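Local coordinates for stromal cell-derived factor 2-like protein (Arabidopsis thaliana, PDB 3MAL) that takes part in endoplasmic reticulum protein quality control and the unfolded protein response, and forms a complex with ERDJ3B and BIP1 required for proper accumulation of the immune receptor EFR, at residues K81-R87 against D125-I131. Residues are numbered along the deposited sequence.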
ATOM      1  N   LYS A  81      14.312  -5.701   0.116  1.00 10.95           N
ATOM      2  CA  LYS A  81      15.324  -4.847   0.775  1.00 11.16           C
ATOM      3  C   LYS A  81      14.814  -3.432   1.049  1.00 11.02           C
ATOM      4  O   LYS A  81      13.989  -2.902   0.301  1.00 11.65           O
ATOM      5  CB  LYS A  81      16.611  -4.764  -0.057  1.00 11.99           C
ATOM      6  CG  LYS A  81      17.319  -6.117  -0.369  1.00 16.24           C
ATOM      7  CD  LYS A  81      17.967  -6.730   0.851  1.00 19.96           C
ATOM      8  CE  LYS A  81      18.646  -8.052   0.470  1.00 23.91           C
ATOM      9  NZ  LYS A  81      19.384  -8.624   1.634  1.00 23.80           N
ATOM     10  N   SER A  82      15.312  -2.821   2.126  1.00 10.24           N
ATOM     11  CA  SER A  82      15.105  -1.392   2.327  1.00  9.84           C
ATOM     12  C   SER A  82      15.608  -0.670   1.076  1.00  9.03           C
ATOM     13  O   SER A  82      16.693  -0.975   0.568  1.00  8.18           O
ATOM     14  CB  SER A  82      15.878  -0.895   3.554  1.00 10.05           C
ATOM     15  OG  SER A  82      15.459   0.431   3.888  1.00 14.02           O
ATOM     16  N   GLY A  83      14.801   0.249   0.561  1.00  8.18           N
ATOM     17  CA  GLY A  83      15.149   0.985  -0.642  1.00  8.52           C
ATOM     18  C   GLY A  83      14.634   0.385  -1.942  1.00  8.95           C
ATOM     19  O   GLY A  83      14.715   1.036  -2.964  1.00  9.06           O
ATOM     20  N   ALA A  84      14.134  -0.858  -1.908  1.00  8.63           N
ATOM     21  CA  ALA A  84      13.553  -1.505  -3.097  1.00  9.35           C
ATOM     22  C   ALA A  84      12.356  -0.713  -3.634  1.00  9.51           C
ATOM     23  O   ALA A  84      11.593  -0.132  -2.859  1.00  8.03           O
ATOM     24  CB  ALA A  84      13.108  -2.953  -2.796  1.00  9.00           C
ATOM     25  N   THR A  85      12.217  -0.711  -4.956  1.00  8.81           N
ATOM     26  CA  THR A  85      10.993  -0.258  -5.598  1.00  9.84           C
ATOM     27  C   THR A  85      10.073  -1.466  -5.725  1.00  9.57           C
ATOM     28  O   THR A  85      10.452  -2.477  -6.333  1.00 10.01           O
ATOM     29  CB  THR A  85      11.280   0.315  -6.987  1.00 10.18           C
ATOM     30  OG1 THR A  85      12.322   1.295  -6.877  1.00 10.54           O
ATOM     31  CG2 THR A  85      10.019   0.976  -7.579  1.00  9.17           C
ATOM     32  N   ILE A  86       8.887  -1.368  -5.134  1.00  8.79           N
ATOM     33  CA  ILE A  86       7.928  -2.477  -5.111  1.00  8.36           C
ATOM     34  C   ILE A  86       6.561  -2.052  -5.661  1.00  7.78           C
ATOM     35  O   ILE A  86       6.282  -0.845  -5.863  1.00  7.43           O
ATOM     36  CB  ILE A  86       7.720  -3.097  -3.670  1.00  8.50           C
ATOM     37  CG1 ILE A  86       6.938  -2.133  -2.752  1.00  9.13           C
ATOM     38  CG2 ILE A  86       9.063  -3.537  -3.040  1.00  7.84           C
ATOM     39  CD1 ILE A  86       6.543  -2.739  -1.384  1.00  8.90           C
ATOM     40  N   ARG A  87       5.731  -3.060  -5.916  1.00  7.61           N
ATOM     41  CA  ARG A  87       4.327  -2.876  -6.280  1.00  7.12           C
ATOM     42  C   ARG A  87       3.510  -3.696  -5.258  1.00  7.38           C
ATOM     43  O   ARG A  87       3.991  -4.719  -4.737  1.00  5.81           O
ATOM     44  CB  ARG A  87       4.065  -3.356  -7.714  1.00  7.02           C
ATOM     45  CG  ARG A  87       4.797  -2.531  -8.803  1.00  9.59           C
ATOM     46  CD  ARG A  87       4.433  -2.945 -10.244  1.00  7.28           C
ATOM     47  NE  ARG A  87       4.861  -4.301 -10.537  1.00  8.47           N
ATOM     48  CZ  ARG A  87       4.433  -5.040 -11.554  1.00 11.39           C
ATOM     49  NH1 ARG A  87       3.539  -4.573 -12.416  1.00 10.02           N
ATOM     50  NH2 ARG A  87       4.877  -6.276 -11.676  1.00 10.71           N
ATOM     51  N   ASP A 125       2.455   2.912 -10.283  1.00  9.16           N
ATOM     52  CA  ASP A 125       2.285   1.778  -9.363  1.00  9.13           C
ATOM     53  C   ASP A 125       3.537   1.526  -8.500  1.00  9.10           C
ATOM     54  O   ASP A 125       3.571   0.575  -7.720  1.00  8.91           O
ATOM     55  CB  ASP A 125       1.961   0.503 -10.157  1.00  9.39           C
ATOM     56  CG  ASP A 125       0.671   0.613 -10.959  1.00  9.31           C
ATOM     57  OD1 ASP A 125      -0.252   1.388 -10.600  1.00 10.67           O
ATOM     58  OD2 ASP A 125       0.575  -0.094 -11.973  1.00  8.93           O
ATOM     59  N   HIS A 126       4.562   2.376  -8.636  1.00  8.39           N
ATOM     60  CA  HIS A 126       5.856   2.128  -7.982  1.00  8.60           C
ATOM     61  C   HIS A 126       6.011   2.869  -6.648  1.00  8.16           C
ATOM     62  O   HIS A 126       5.760   4.077  -6.564  1.00  8.82           O
ATOM     63  CB  HIS A 126       7.014   2.451  -8.960  1.00  8.02           C
ATOM     64  CG  HIS A 126       6.990   1.621 -10.209  1.00  8.34           C
ATOM     65  ND1 HIS A 126       7.977   1.694 -11.174  1.00  8.00           N
ATOM     66  CD2 HIS A 126       6.102   0.692 -10.644  1.00  7.66           C
ATOM     67  CE1 HIS A 126       7.687   0.854 -12.156  1.00  9.45           C
ATOM     68  NE2 HIS A 126       6.561   0.227 -11.853  1.00 10.27           N
ATOM     69  N   TRP A 127       6.421   2.127  -5.609  1.00  8.13           N
ATOM     70  CA  TRP A 127       6.601   2.653  -4.252  1.00  8.56           C
ATOM     71  C   TRP A 127       7.960   2.230  -3.728  1.00  9.26           C
ATOM     72  O   TRP A 127       8.385   1.072  -3.928  1.00 10.49           O
ATOM     73  CB  TRP A 127       5.508   2.122  -3.305  1.00  8.31           C
ATOM     74  CG  TRP A 127       4.098   2.453  -3.763  1.00  7.71           C
ATOM     75  CD1 TRP A 127       3.373   1.786  -4.701  1.00  7.11           C
ATOM     76  CD2 TRP A 127       3.264   3.531  -3.303  1.00  8.52           C
ATOM     77  NE1 TRP A 127       2.136   2.374  -4.867  1.00  6.19           N
ATOM     78  CE2 TRP A 127       2.039   3.444  -4.015  1.00  8.57           C
ATOM     79  CE3 TRP A 127       3.424   4.547  -2.352  1.00  7.76           C
ATOM     80  CZ2 TRP A 127       0.988   4.355  -3.824  1.00  7.46           C
ATOM     81  CZ3 TRP A 127       2.366   5.454  -2.145  1.00  9.41           C
ATOM     82  CH2 TRP A 127       1.165   5.339  -2.877  1.00  8.57           C
ATOM     83  N   LYS A 128       8.647   3.148  -3.057  1.00  8.94           N
ATOM     84  CA  LYS A 128       9.933   2.801  -2.452  1.00  9.75           C
ATOM     85  C   LYS A 128       9.690   2.373  -1.009  1.00  9.73           C
ATOM     86  O   LYS A 128       9.042   3.099  -0.241  1.00  9.76           O
ATOM     87  CB  LYS A 128      10.869   4.008  -2.548  1.00 10.30           C
ATOM     88  CG  LYS A 128      12.197   3.943  -1.776  1.00 12.10           C
ATOM     89  CD  LYS A 128      12.694   5.406  -1.723  1.00 18.72           C
ATOM     90  CE  LYS A 128      14.036   5.566  -1.053  1.00 23.24           C
ATOM     91  NZ  LYS A 128      14.500   6.998  -1.118  1.00 27.20           N
ATOM     92  N   LEU A 129      10.177   1.183  -0.650  1.00 10.59           N
ATOM     93  CA  LEU A 129      10.109   0.733   0.740  1.00 11.32           C
ATOM     94  C   LEU A 129      11.246   1.371   1.541  1.00 12.02           C
ATOM     95  O   LEU A 129      12.420   1.295   1.155  1.00 11.70           O
ATOM     96  CB  LEU A 129      10.176  -0.793   0.872  1.00 11.83           C
ATOM     97  CG  LEU A 129      10.238  -1.256   2.343  1.00 12.09           C
ATOM     98  CD1 LEU A 129       8.842  -1.247   3.017  1.00 12.92           C
ATOM     99  CD2 LEU A 129      10.862  -2.626   2.439  1.00 11.11           C
ATOM    100  N   ILE A 130      10.884   2.001   2.650  1.00 12.09           N
ATOM    101  CA  ILE A 130      11.861   2.661   3.511  1.00 14.12           C
ATOM    102  C   ILE A 130      11.716   2.078   4.899  1.00 14.21           C
ATOM    103  O   ILE A 130      10.698   2.291   5.563  1.00 14.41           O
ATOM    104  CB  ILE A 130      11.636   4.189   3.538  1.00 14.19           C
ATOM    105  CG1 ILE A 130      11.728   4.749   2.103  1.00 16.15           C
ATOM    106  CG2 ILE A 130      12.675   4.873   4.434  1.00 15.75           C
ATOM    107  CD1 ILE A 130      11.310   6.201   1.960  1.00 17.67           C
ATOM    108  N   ILE A 131      12.700   1.299   5.327  1.00 14.66           N
ATOM    109  CA  ILE A 131      12.621   0.713   6.658  1.00 15.93           C
ATOM    110  C   ILE A 131      13.162   1.718   7.661  1.00 17.78           C
ATOM    111  O   ILE A 131      14.274   2.214   7.509  1.00 17.64           O
ATOM    112  CB  ILE A 131      13.380  -0.626   6.761  1.00 15.58           C
ATOM    113  CG1 ILE A 131      12.840  -1.635   5.736  1.00 15.61           C
ATOM    114  CG2 ILE A 131      13.287  -1.196   8.190  1.00 14.69           C
ATOM    115  CD1 ILE A 131      13.681  -2.911   5.666  1.00 17.99           C
TER
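Five hydrogen bonds join these antiparallel segments, and they illustrate how backbone pairing can continue past a strand end once the register shifts by a residue. Ile-86 and Trp-127 form a textbook hydrogen-bonded pair: Ile-86 N donates to Trp-127 O at 2.8 Å, and Trp-127 N returns the bond to Ile-86 O at 3.0 Å. Next comes the non-hydrogen-bonded pair Thr-85 and Lys-128, and beyond it Leu-129 bonds to two residues, its N donating to Ala-84 O over 2.9 Å and its O accepting from Gly-83 N at 2.7 Å. Here the extended strand gives way to a type II beta turn from Lys-81 to Ala-84, closed by Ala-84 N to Lys-81 O at 3.0 Å. Gly-83, with its positive phi of 93°, holds the turn position where a CB would jam against the preceding carbonyl. At the far end a side chain replaces the backbone acceptor, Ile-131 N donating to Ser-82 OG at 3.2 Å. The pairing lies within the second MIR repeat of a beta-trefoil and joins strands 85-90 and 127-131, neighbours in its six-stranded barrel. Side chains of 127-131 pack against the turn: Leu-129 CD2 lies 3.8 Å from Lys-81 O, and Ile-131 CD1 meets Ser-82 CB at 3.7 Å. Ile-86 and Leu-129 both touch Leu-146 of strand 143-148. Trp-127, on the same sheet face as Ile-86, hydrogen-bonds through NE1 to Leu-97 O. Thr-85 CG2 packs 3.6 Å from His-126 CB. Arg-87 NE and NH1 hydrogen-bond to Pro-68 O and Ser-121 OG, and its guanidinium makes a cation-pi contact with Trp-96.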